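PDB 7D3U: monovalent Na+/H+ antiporter subunit D from Dietzia sp. DQ12-45-1b, which forms a membrane subunit of the Mrp sodium/proton antiporter complex and probably takes part in moving ions across the cell membrane. Local coordinates for residues A[118-123]-A[135-139]; A[112-116]-A[142-146]; A[250-254]-A[330-334]; A[129-133]-A[177-181]. All coordinates share one frame; numbering follows the deposited sequence.

Interaction 1 of 4, residues A[118-123]-A[135-139]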
loop_
_atom_site.group_PDB
_atom_site.type_symbol
_atom_site.label_atom_id
_atom_site.label_comp_id
_atom_site.label_asym_id
_atom_site.label_seq_id
_atom_site.Cartn_x
_atom_site.Cartn_y
_atom_site.Cartn_z
ATOM N N ALA A 118 -7.711 -5.315 -14.603
ATOM C CA ALA A 118 -7.043 -6.289 -15.458
ATOM C C ALA A 118 -5.694 -6.693 -14.883
ATOM O O ALA A 118 -5.335 -7.875 -14.893
ATOM C CB ALA A 118 -6.874 -5.725 -16.866
ATOM N N GLY A 119 -4.932 -5.724 -14.374
ATOM C CA GLY A 119 -3.658 -6.053 -13.756
ATOM C C GLY A 119 -3.814 -6.933 -12.531
ATOM O O GLY A 119 -3.026 -7.855 -12.311
ATOM N N VAL A 120 -4.840 -6.667 -11.722
ATOM C CA VAL A 120 -5.088 -7.481 -10.536
ATOM C C VAL A 120 -5.465 -8.901 -10.938
ATOM O O VAL A 120 -4.962 -9.880 -10.373
ATOM C CB VAL A 120 -6.176 -6.835 -9.661
ATOM C CG1 VAL A 120 -6.718 -7.834 -8.658
ATOM C CG2 VAL A 120 -5.628 -5.620 -8.948
ATOM N N ASN A 121 -6.356 -9.033 -11.923
ATOM C CA ASN A 121 -6.764 -10.359 -12.373
ATOM C C ASN A 121 -5.584 -11.126 -12.952
ATOM O O ASN A 121 -5.464 -12.340 -12.754
ATOM C CB ASN A 121 -7.885 -10.244 -13.404
ATOM C CG ASN A 121 -9.143 -9.633 -12.829
ATOM O OD1 ASN A 121 -10.077 -9.315 -13.560
ATOM N ND2 ASN A 121 -9.174 -9.463 -11.514
ATOM N N GLY A 122 -4.698 -10.432 -13.664
ATOM C CA GLY A 122 -3.510 -11.087 -14.179
ATOM C C GLY A 122 -2.579 -11.546 -13.073
ATOM O O GLY A 122 -2.117 -12.688 -13.070
ATOM N N ALA A 123 -2.294 -10.661 -12.115
ATOM C CA ALA A 123 -1.425 -11.023 -11.003
ATOM C C ALA A 123 -2.013 -12.137 -10.150
ATOM O O ALA A 123 -1.260 -12.850 -9.479
ATOM C CB ALA A 123 -1.144 -9.800 -10.134
ATOM N N PHE A 135 2.398 -8.143 -14.518
ATOM C CA PHE A 135 1.034 -7.781 -14.157
ATOM C C PHE A 135 0.987 -6.900 -12.918
ATOM O O PHE A 135 0.067 -6.093 -12.773
ATOM C CB PHE A 135 0.195 -9.038 -13.952
ATOM C CG PHE A 135 -0.483 -9.510 -15.198
ATOM C CD1 PHE A 135 -1.271 -8.650 -15.936
ATOM C CD2 PHE A 135 -0.316 -10.807 -15.645
ATOM C CE1 PHE A 135 -1.891 -9.075 -17.087
ATOM C CE2 PHE A 135 -0.935 -11.238 -16.796
ATOM C CZ PHE A 135 -1.724 -10.370 -17.518
ATOM N N VAL A 136 1.973 -7.016 -12.030
ATOM C CA VAL A 136 2.073 -6.073 -10.922
ATOM C C VAL A 136 2.323 -4.668 -11.452
ATOM O O VAL A 136 1.760 -3.689 -10.950
ATOM C CB VAL A 136 3.170 -6.520 -9.939
ATOM C CG1 VAL A 136 3.365 -5.488 -8.856
ATOM C CG2 VAL A 136 2.806 -7.853 -9.326
ATOM N N GLU A 137 3.149 -4.546 -12.493
ATOM C CA GLU A 137 3.343 -3.228 -13.101
ATOM C C GLU A 137 2.093 -2.767 -13.842
ATOM O O GLU A 137 1.777 -1.571 -13.851
ATOM C CB GLU A 137 4.556 -3.237 -14.027
ATOM C CG GLU A 137 5.730 -4.003 -13.466
ATOM C CD GLU A 137 6.135 -3.529 -12.084
ATOM O OE1 GLU A 137 5.945 -2.334 -11.770
ATOM O OE2 GLU A 137 6.605 -4.369 -11.294
ATOM N N VAL A 138 1.375 -3.694 -14.480
ATOM C CA VAL A 138 0.107 -3.360 -15.123
ATOM C C VAL A 138 -0.920 -2.898 -14.101
ATOM O O VAL A 138 -1.836 -2.141 -14.434
ATOM C CB VAL A 138 -0.419 -4.566 -15.932
ATOM C CG1 VAL A 138 -1.766 -4.259 -16.565
ATOM C CG2 VAL A 138 0.570 -4.945 -16.998
ATOM N N MET A 139 -0.798 -3.352 -12.858
ATOM C CA MET A 139 -1.658 -2.891 -11.779
ATOM C C MET A 139 -1.180 -1.580 -11.172
ATOM O O MET A 139 -2.001 -0.782 -10.706
ATOM C CB MET A 139 -1.738 -3.962 -10.688
ATOM C CG MET A 139 -2.599 -3.598 -9.499
ATOM S SD MET A 139 -2.297 -4.693 -8.102
ATOM C CE MET A 139 -0.585 -4.318 -7.746
#
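Phe135 is the main bump, and its hollow lies on segment 118-123 between Ala118, Gly119, Gly122 and Ala123, a knob-into-hole fit. The ring lies flat over Gly122: CA of Gly122 sits 3.5 Å from the centroid of the Phe135 ring and 9° off its normal, a CH-pi contact over the centre of one face. A CB on Gly122 would run into that ring. At the foot of the knob, CB of Phe135 meets CB of Ala123 at 4.1 Å. Gly119 is a second hollow, filled by the facing backbone of Val138 and Met139: CA of Gly119 is 4.2 Å from CA of Met139, and CG1 of Val138 flanks the pair, 3.8 Å from CA of Gly119. Met139 is extended at its first torsion (CG anti to the backbone N, chi1 180°), and this carries SD beyond the glycine to CG2 of Val120, 3.6 Å away. Replacing Phe135 by alanine would probably leave the hollow over Gly122 unfilled and cost the ring's packing on Leu740 of subunit A. The backbone contact at Gly119 lets the segment axes approach to 7.5 Å at 158°, the close glycine-lined fit of an antiparallel hairpin of consecutive transmembrane helices, 109-125 and 129-146.

Interaction 2 of 4, residues A[112-116]-A[142-146]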
loop_
_atom_site.group_PDB
_atom_site.type_symbol
_atom_site.label_atom_id
_atom_site.label_comp_id
_atom_site.label_asym_id
_atom_site.label_seq_id
_atom_site.Cartn_x
_atom_site.Cartn_y
_atom_site.Cartn_z
ATOM N N LEU A 112 -8.850 3.731 -16.316
ATOM C CA LEU A 112 -7.777 3.379 -15.392
ATOM C C LEU A 112 -8.237 2.348 -14.371
ATOM O O LEU A 112 -7.465 1.462 -13.990
ATOM C CB LEU A 112 -7.248 4.632 -14.698
ATOM C CG LEU A 112 -6.339 5.518 -15.548
ATOM C CD1 LEU A 112 -5.842 6.700 -14.739
ATOM C CD2 LEU A 112 -5.177 4.722 -16.105
ATOM N N VAL A 113 -9.489 2.439 -13.920
ATOM C CA VAL A 113 -10.010 1.435 -12.999
ATOM C C VAL A 113 -10.054 0.071 -13.674
ATOM O O VAL A 113 -9.709 -0.951 -13.068
ATOM C CB VAL A 113 -11.395 1.856 -12.474
ATOM C CG1 VAL A 113 -12.064 0.703 -11.757
ATOM C CG2 VAL A 113 -11.258 3.037 -11.545
ATOM N N LEU A 114 -10.448 0.035 -14.947
ATOM C CA LEU A 114 -10.504 -1.237 -15.659
ATOM C C LEU A 114 -9.108 -1.793 -15.904
ATOM O O LEU A 114 -8.904 -3.010 -15.859
ATOM C CB LEU A 114 -11.257 -1.066 -16.975
ATOM C CG LEU A 114 -12.769 -0.944 -16.818
ATOM C CD1 LEU A 114 -13.451 -0.923 -18.170
ATOM C CD2 LEU A 114 -13.299 -2.076 -15.966
ATOM N N LEU A 115 -8.130 -0.922 -16.151
ATOM C CA LEU A 115 -6.762 -1.391 -16.334
ATOM C C LEU A 115 -6.180 -1.921 -15.029
ATOM O O LEU A 115 -5.466 -2.930 -15.026
ATOM C CB LEU A 115 -5.901 -0.266 -16.902
ATOM C CG LEU A 115 -6.114 -0.001 -18.392
ATOM C CD1 LEU A 115 -6.085 1.482 -18.697
ATOM C CD2 LEU A 115 -5.063 -0.725 -19.206
ATOM N N VAL A 116 -6.490 -1.267 -13.908
ATOM C CA VAL A 116 -6.076 -1.781 -12.606
ATOM C C VAL A 116 -6.728 -3.130 -12.336
ATOM O O VAL A 116 -6.090 -4.053 -11.815
ATOM C CB VAL A 116 -6.402 -0.760 -11.502
ATOM C CG1 VAL A 116 -6.091 -1.329 -10.141
ATOM C CG2 VAL A 116 -5.611 0.510 -11.712
ATOM N N PRO A 142 -1.638 2.199 -13.772
ATOM C CA PRO A 142 -2.904 2.936 -13.650
ATOM C C PRO A 142 -3.171 3.417 -12.246
ATOM O O PRO A 142 -3.965 4.347 -12.069
ATOM C CB PRO A 142 -3.955 1.914 -14.097
ATOM C CG PRO A 142 -3.206 0.907 -14.872
ATOM C CD PRO A 142 -1.872 0.821 -14.222
ATOM N N SER A 143 -2.544 2.812 -11.240
ATOM C CA SER A 143 -2.685 3.322 -9.885
ATOM C C SER A 143 -2.048 4.696 -9.752
ATOM O O SER A 143 -2.567 5.559 -9.037
ATOM C CB SER A 143 -2.066 2.349 -8.890
ATOM O OG SER A 143 -2.368 1.009 -9.233
ATOM N N TYR A 144 -0.926 4.919 -10.437
ATOM C CA TYR A 144 -0.275 6.221 -10.373
ATOM C C TYR A 144 -1.117 7.294 -11.044
ATOM O O TYR A 144 -1.118 8.448 -10.600
ATOM C CB TYR A 144 1.109 6.152 -11.017
ATOM C CG TYR A 144 1.994 5.056 -10.469
ATOM C CD1 TYR A 144 1.824 4.573 -9.179
ATOM C CD2 TYR A 144 3.005 4.506 -11.244
ATOM C CE1 TYR A 144 2.630 3.574 -8.679
ATOM C CE2 TYR A 144 3.816 3.506 -10.752
ATOM C CZ TYR A 144 3.625 3.045 -9.469
ATOM O OH TYR A 144 4.432 2.048 -8.974
ATOM N N GLY A 145 -1.836 6.941 -12.109
ATOM C CA GLY A 145 -2.741 7.892 -12.724
ATOM C C GLY A 145 -3.946 8.198 -11.861
ATOM O O GLY A 145 -4.440 9.329 -11.858
ATOM N N LEU A 146 -4.433 7.205 -11.114
ATOM C CA LEU A 146 -5.571 7.422 -10.231
ATOM C C LEU A 146 -5.212 8.270 -9.021
ATOM O O LEU A 146 -6.108 8.854 -8.403
ATOM C CB LEU A 146 -6.142 6.083 -9.768
ATOM C CG LEU A 146 -6.903 5.268 -10.811
ATOM C CD1 LEU A 146 -7.407 3.973 -10.206
ATOM C CD2 LEU A 146 -8.051 6.079 -11.370
#
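Leu112 O takes the backbone N-H of Val116 in a 2.9 Å helix bond, and CB of Pro142 from the facing helix packs against the same oxygen at 3.5 Å. Pro142 has no N-H to give to the turn before it, and helix 129-146 is kinked there. Its ring fills the angle between three side chains: CG meets CB of Leu115 at 3.6 Å, CB lies beside CD2 of Leu112, and CG2 of Val116 slides past in the opposite sense. Val116 brings CG2 inward because that methyl stands anti to the carbonyl carbon while CG1 (chi1 175°) is anti to N. The segments run antiparallel at 147°, their axes 9.0 Å apart, as two neighbouring transmembrane helices of a hairpin whose arms are further apart at this end. Leu146 closes the far side, its CD2 3.7 Å from CB of Leu112 and its CD1 4.2 Å from CG2 of both Val113 and Val116. A serine in place of Leu146 would probably open a gap between these three side chains. Ser143 turns its OG to the Met139 carbonyl oxygen in a hydrogen bond, while Val751 of subunit A packs on Pro142 and Leu115.

Interaction 3 of 4, residues A[250-254]-A[330-334]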
loop_
_atom_site.group_PDB
_atom_site.type_symbol
_atom_site.label_atom_id
_atom_site.label_comp_id
_atom_site.label_asym_id
_atom_site.label_seq_id
_atom_site.Cartn_x
_atom_site.Cartn_y
_atom_site.Cartn_z
ATOM N N THR A 250 -1.571 -4.052 -1.677
ATOM C CA THR A 250 -1.004 -4.794 -0.558
ATOM C C THR A 250 -1.562 -6.207 -0.502
ATOM O O THR A 250 -0.850 -7.149 -0.145
ATOM C CB THR A 250 -1.276 -4.060 0.751
ATOM O OG1 THR A 250 -2.690 -3.913 0.929
ATOM C CG2 THR A 250 -0.631 -2.691 0.734
ATOM N N LYS A 251 -2.820 -6.383 -0.896
ATOM C CA LYS A 251 -3.424 -7.706 -0.829
ATOM C C LYS A 251 -2.957 -8.605 -1.967
ATOM O O LYS A 251 -2.852 -9.822 -1.782
ATOM C CB LYS A 251 -4.946 -7.584 -0.824
ATOM C CG LYS A 251 -5.534 -7.349 0.562
ATOM C CD LYS A 251 -5.194 -5.970 1.100
ATOM C CE LYS A 251 -5.380 -5.904 2.600
ATOM N NZ LYS A 251 -4.959 -4.586 3.146
ATOM N N ILE A 252 -2.650 -8.037 -3.136
ATOM C CA ILE A 252 -1.998 -8.829 -4.175
ATOM C C ILE A 252 -0.615 -9.261 -3.706
ATOM O O ILE A 252 -0.181 -10.390 -3.958
ATOM C CB ILE A 252 -1.931 -8.047 -5.499
ATOM C CG1 ILE A 252 -3.310 -7.975 -6.152
ATOM C CG2 ILE A 252 -0.945 -8.688 -6.454
ATOM C CD1 ILE A 252 -4.129 -9.221 -5.991
ATOM N N ALA A 253 0.087 -8.380 -2.990
ATOM C CA ALA A 253 1.373 -8.772 -2.421
ATOM C C ALA A 253 1.206 -9.885 -1.390
ATOM O O ALA A 253 2.041 -10.794 -1.307
ATOM C CB ALA A 253 2.062 -7.561 -1.798
ATOM N N ILE A 254 0.135 -9.831 -0.596
ATOM C CA ILE A 254 -0.125 -10.886 0.383
ATOM C C ILE A 254 -0.373 -12.213 -0.321
ATOM O O ILE A 254 0.171 -13.256 0.065
ATOM C CB ILE A 254 -1.315 -10.515 1.284
ATOM C CG1 ILE A 254 -1.049 -9.220 2.043
ATOM C CG2 ILE A 254 -1.608 -11.638 2.254
ATOM C CD1 ILE A 254 0.277 -9.178 2.719
ATOM N N LEU A 330 -7.510 -12.417 5.382
ATOM C CA LEU A 330 -7.287 -11.599 4.197
ATOM C C LEU A 330 -8.610 -11.177 3.570
ATOM O O LEU A 330 -8.857 -9.984 3.337
ATOM C CB LEU A 330 -6.436 -12.380 3.195
ATOM C CG LEU A 330 -6.041 -11.727 1.876
ATOM C CD1 LEU A 330 -5.184 -10.515 2.138
ATOM C CD2 LEU A 330 -5.298 -12.726 1.016
ATOM N N LEU A 331 -9.479 -12.154 3.300
ATOM C CA LEU A 331 -10.740 -11.861 2.627
ATOM C C LEU A 331 -11.653 -10.993 3.481
ATOM O O LEU A 331 -12.412 -10.181 2.942
ATOM C CB LEU A 331 -11.448 -13.158 2.251
ATOM C CG LEU A 331 -10.613 -14.102 1.393
ATOM C CD1 LEU A 331 -11.350 -15.404 1.180
ATOM C CD2 LEU A 331 -10.281 -13.450 0.068
ATOM N N HIS A 332 -11.602 -11.146 4.804
ATOM C CA HIS A 332 -12.402 -10.290 5.670
ATOM C C HIS A 332 -11.814 -8.890 5.772
ATOM O O HIS A 332 -12.550 -7.897 5.721
ATOM C CB HIS A 332 -12.519 -10.910 7.058
ATOM C CG HIS A 332 -12.296 -9.932 8.166
ATOM N ND1 HIS A 332 -13.284 -9.092 8.629
ATOM C CD2 HIS A 332 -11.194 -9.659 8.902
ATOM C CE1 HIS A 332 -12.798 -8.338 9.598
ATOM N NE2 HIS A 332 -11.534 -8.666 9.789
ATOM N N HIS A 333 -10.494 -8.787 5.922
ATOM C CA HIS A 333 -9.885 -7.499 6.204
ATOM C C HIS A 333 -9.895 -6.592 4.991
ATOM O O HIS A 333 -10.038 -5.379 5.145
ATOM C CB HIS A 333 -8.452 -7.666 6.692
ATOM C CG HIS A 333 -7.616 -6.442 6.497
ATOM N ND1 HIS A 333 -7.977 -5.212 7.002
ATOM C CD2 HIS A 333 -6.455 -6.249 5.831
ATOM C CE1 HIS A 333 -7.067 -4.316 6.663
ATOM N NE2 HIS A 333 -6.131 -4.921 5.954
ATOM N N MET A 334 -9.733 -7.133 3.783
ATOM C CA MET A 334 -9.789 -6.233 2.637
ATOM C C MET A 334 -11.195 -5.664 2.469
ATOM O O MET A 334 -11.357 -4.480 2.147
ATOM C CB MET A 334 -9.296 -6.937 1.373
ATOM C CG MET A 334 -10.255 -7.894 0.721
ATOM S SD MET A 334 -9.717 -8.260 -0.960
ATOM C CE MET A 334 -8.277 -9.269 -0.646
#
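Lys251 and Leu330 bury the most surface, followed by Ile254. The lysine meets segment 330-334 along its length, its aliphatic part and its amine finding different partners. Near the backbone, CG of Lys251 touches CD1 of Leu330 at 3.6 Å and, at the same distance, CE of Met334; these side chains slide past it in the opposite direction. A bend at chi2 (69°) then turns the outer chain toward His333, the two side chains crossing at about a right angle. CE of Lys251 lies 3.4 Å from CD2 of His333, and NZ comes obliquely to the ring, 3.1 Å from NE2 of His333. Leu330 reaches back with CG anti to its backbone N (chi1 -179°), placing CD1 between Lys251 and Ile254; CG2 of Ile254 packs on that methyl at 3.7 Å. With the axes 11.4 Å apart and nearly antiparallel (176°), long side chains rather than backbones span the gap. NZ of Lys251 donates to OG1 of Thr250 at 3.2 Å and also bonds to Ser246 O, in the break between helices 239-245 and 249-263. A buried lysine with its inner methylenes against Leu330 and Met334 and its polar end beside a histidine is consistent with the hydrophilic axis that runs through the membrane in complex I-like antiporter subunits, where such residues probably serve proton transfer.

Interaction 4 of 4, residues A[129-133]-A[177-181]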
loop_
_atom_site.group_PDB
_atom_site.type_symbol
_atom_site.label_atom_id
_atom_site.label_comp_id
_atom_site.label_asym_id
_atom_site.label_seq_id
_atom_site.Cartn_x
_atom_site.Cartn_y
_atom_site.Cartn_z
ATOM N N LEU A 129 6.473 -16.501 -12.519
ATOM C CA LEU A 129 6.975 -15.410 -11.693
ATOM C C LEU A 129 7.135 -14.101 -12.460
ATOM O O LEU A 129 6.691 -13.053 -11.985
ATOM C CB LEU A 129 8.305 -15.813 -11.056
ATOM C CG LEU A 129 8.157 -16.505 -9.702
ATOM C CD1 LEU A 129 9.511 -16.806 -9.097
ATOM C CD2 LEU A 129 7.340 -15.634 -8.774
ATOM N N PHE A 130 7.769 -14.132 -13.634
ATOM C CA PHE A 130 8.046 -12.878 -14.329
ATOM C C PHE A 130 6.768 -12.225 -14.834
ATOM O O PHE A 130 6.628 -10.999 -14.772
ATOM C CB PHE A 130 9.010 -13.096 -15.489
ATOM C CG PHE A 130 9.250 -11.857 -16.302
ATOM C CD1 PHE A 130 10.122 -10.882 -15.857
ATOM C CD2 PHE A 130 8.583 -11.656 -17.497
ATOM C CE1 PHE A 130 10.338 -9.738 -16.595
ATOM C CE2 PHE A 130 8.796 -10.514 -18.239
ATOM C CZ PHE A 130 9.674 -9.553 -17.786
ATOM N N ASN A 131 5.831 -13.020 -15.350
ATOM C CA ASN A 131 4.565 -12.440 -15.779
ATOM C C ASN A 131 3.778 -11.902 -14.594
ATOM O O ASN A 131 2.998 -10.958 -14.749
ATOM C CB ASN A 131 3.743 -13.467 -16.552
ATOM C CG ASN A 131 2.342 -12.987 -16.843
ATOM O OD1 ASN A 131 2.135 -12.117 -17.685
ATOM N ND2 ASN A 131 1.368 -13.552 -16.146
ATOM N N PHE A 132 3.990 -12.461 -13.401
ATOM C CA PHE A 132 3.415 -11.848 -12.210
ATOM C C PHE A 132 3.989 -10.458 -11.983
ATOM O O PHE A 132 3.260 -9.532 -11.620
ATOM C CB PHE A 132 3.649 -12.722 -10.981
ATOM C CG PHE A 132 3.316 -12.032 -9.697
ATOM C CD1 PHE A 132 2.016 -12.002 -9.236
ATOM C CD2 PHE A 132 4.297 -11.397 -8.958
ATOM C CE1 PHE A 132 1.701 -11.356 -8.064
ATOM C CE2 PHE A 132 3.986 -10.750 -7.786
ATOM C CZ PHE A 132 2.686 -10.727 -7.341
ATOM N N PHE A 133 5.298 -10.294 -12.182
ATOM C CA PHE A 133 5.905 -8.971 -12.078
ATOM C C PHE A 133 5.327 -8.025 -13.122
ATOM O O PHE A 133 5.002 -6.868 -12.818
ATOM C CB PHE A 133 7.423 -9.093 -12.223
ATOM C CG PHE A 133 8.091 -7.864 -12.776
ATOM C CD1 PHE A 133 8.454 -6.822 -11.944
ATOM C CD2 PHE A 133 8.374 -7.761 -14.127
ATOM C CE1 PHE A 133 9.078 -5.698 -12.451
ATOM C CE2 PHE A 133 8.993 -6.636 -14.636
ATOM C CZ PHE A 133 9.344 -5.605 -13.796
ATOM N N LEU A 177 11.979 -7.208 -6.932
ATOM C CA LEU A 177 11.284 -8.411 -7.382
ATOM C C LEU A 177 11.866 -8.915 -8.694
ATOM O O LEU A 177 12.011 -10.126 -8.896
ATOM C CB LEU A 177 9.792 -8.120 -7.535
ATOM C CG LEU A 177 8.762 -9.220 -7.271
ATOM C CD1 LEU A 177 7.374 -8.614 -7.272
ATOM C CD2 LEU A 177 8.846 -10.330 -8.299
ATOM N N LEU A 178 12.209 -7.997 -9.596
ATOM C CA LEU A 178 12.782 -8.399 -10.876
ATOM C C LEU A 178 14.155 -9.033 -10.691
ATOM O O LEU A 178 14.474 -10.035 -11.339
ATOM C CB LEU A 178 12.873 -7.194 -11.807
ATOM C CG LEU A 178 13.419 -7.486 -13.198
ATOM C CD1 LEU A 178 12.474 -8.412 -13.933
ATOM C CD2 LEU A 178 13.617 -6.196 -13.962
ATOM N N ILE A 179 14.978 -8.466 -9.810
ATOM C CA ILE A 179 16.288 -9.046 -9.537
ATOM C C ILE A 179 16.140 -10.413 -8.884
ATOM O O ILE A 179 16.903 -11.342 -9.174
ATOM C CB ILE A 179 17.126 -8.088 -8.671
ATOM C CG1 ILE A 179 17.402 -6.792 -9.429
ATOM C CG2 ILE A 179 18.433 -8.738 -8.258
ATOM C CD1 ILE A 179 18.193 -5.789 -8.635
ATOM N N GLY A 180 15.151 -10.566 -8.002
ATOM C CA GLY A 180 14.912 -11.865 -7.399
ATOM C C GLY A 180 14.478 -12.904 -8.415
ATOM O O GLY A 180 14.930 -14.050 -8.378
ATOM N N VAL A 181 13.594 -12.516 -9.336
ATOM C CA VAL A 181 13.180 -13.422 -10.404
ATOM C C VAL A 181 14.370 -13.779 -11.285
ATOM O O VAL A 181 14.523 -14.927 -11.717
ATOM C CB VAL A 181 12.035 -12.793 -11.218
ATOM C CG1 VAL A 181 11.875 -13.491 -12.554
ATOM C CG2 VAL A 181 10.740 -12.845 -10.432
#
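Phe130 and Phe133 share a methyl of Leu178 across an antiparallel pair of transmembrane helices, 129-146 and 157-187, whose segment axes run 10.0 Å apart at 168°. The aromatic contacts differ in how the rings are presented. Phe133 offers a face: CD1 of Leu178 stands 4.2 Å from the centroid of its ring, 18° off the normal and displaced toward the rim, a CH-pi contact. Phe130 offers its edge to that same CD1, which lies near the ring plane and 3.7 Å from CE1 of Phe130. The Leu178 side chain gets there with CG anti to its backbone N (chi1 -178°), running alongside Phe130 and pointing the same way. Subunit C flanks this group, Phe71 of that chain stacking on the Phe130 ring and Ile78 packing on Phe133. A further aromatic edge contact lies on the other flank of the pair, where Leu177 sits between Phe132 and helix 204-221; its side chain crosses that of Phe132 at about a right angle, with CD1 4.0 Å from CE2 of Phe132. Purely aliphatic packing is left to Val181, which divides its methyls: CG1 lies 4.1 Å from CB of Phe130, and CG2 touches CB of Leu129 at 3.9 Å.

All four contacts are buried, so they differ by position and not by exposure. Interactions 1 and 2 join the same two helices, 109-125 and 129-146, with centres 10 Å apart; interaction 1 is nested within the loop closed by interaction 2. Interaction 4 binds the other end of helix 129-146 to helix 157-187. These three are apolar and also meet neighbouring subunits: chiefly A at interactions 1 and 2, and mostly C, with some of A, at interaction 4. Interaction 3, centred about 6 Å from the middle of the chain and touched by no other subunit, adds a lysine amine and a histidine to its apolar packing. Ile252, on segment 250-254, links it to Ala123, Val120 and Met139 of interaction 1 and to Phe132 of interaction 4.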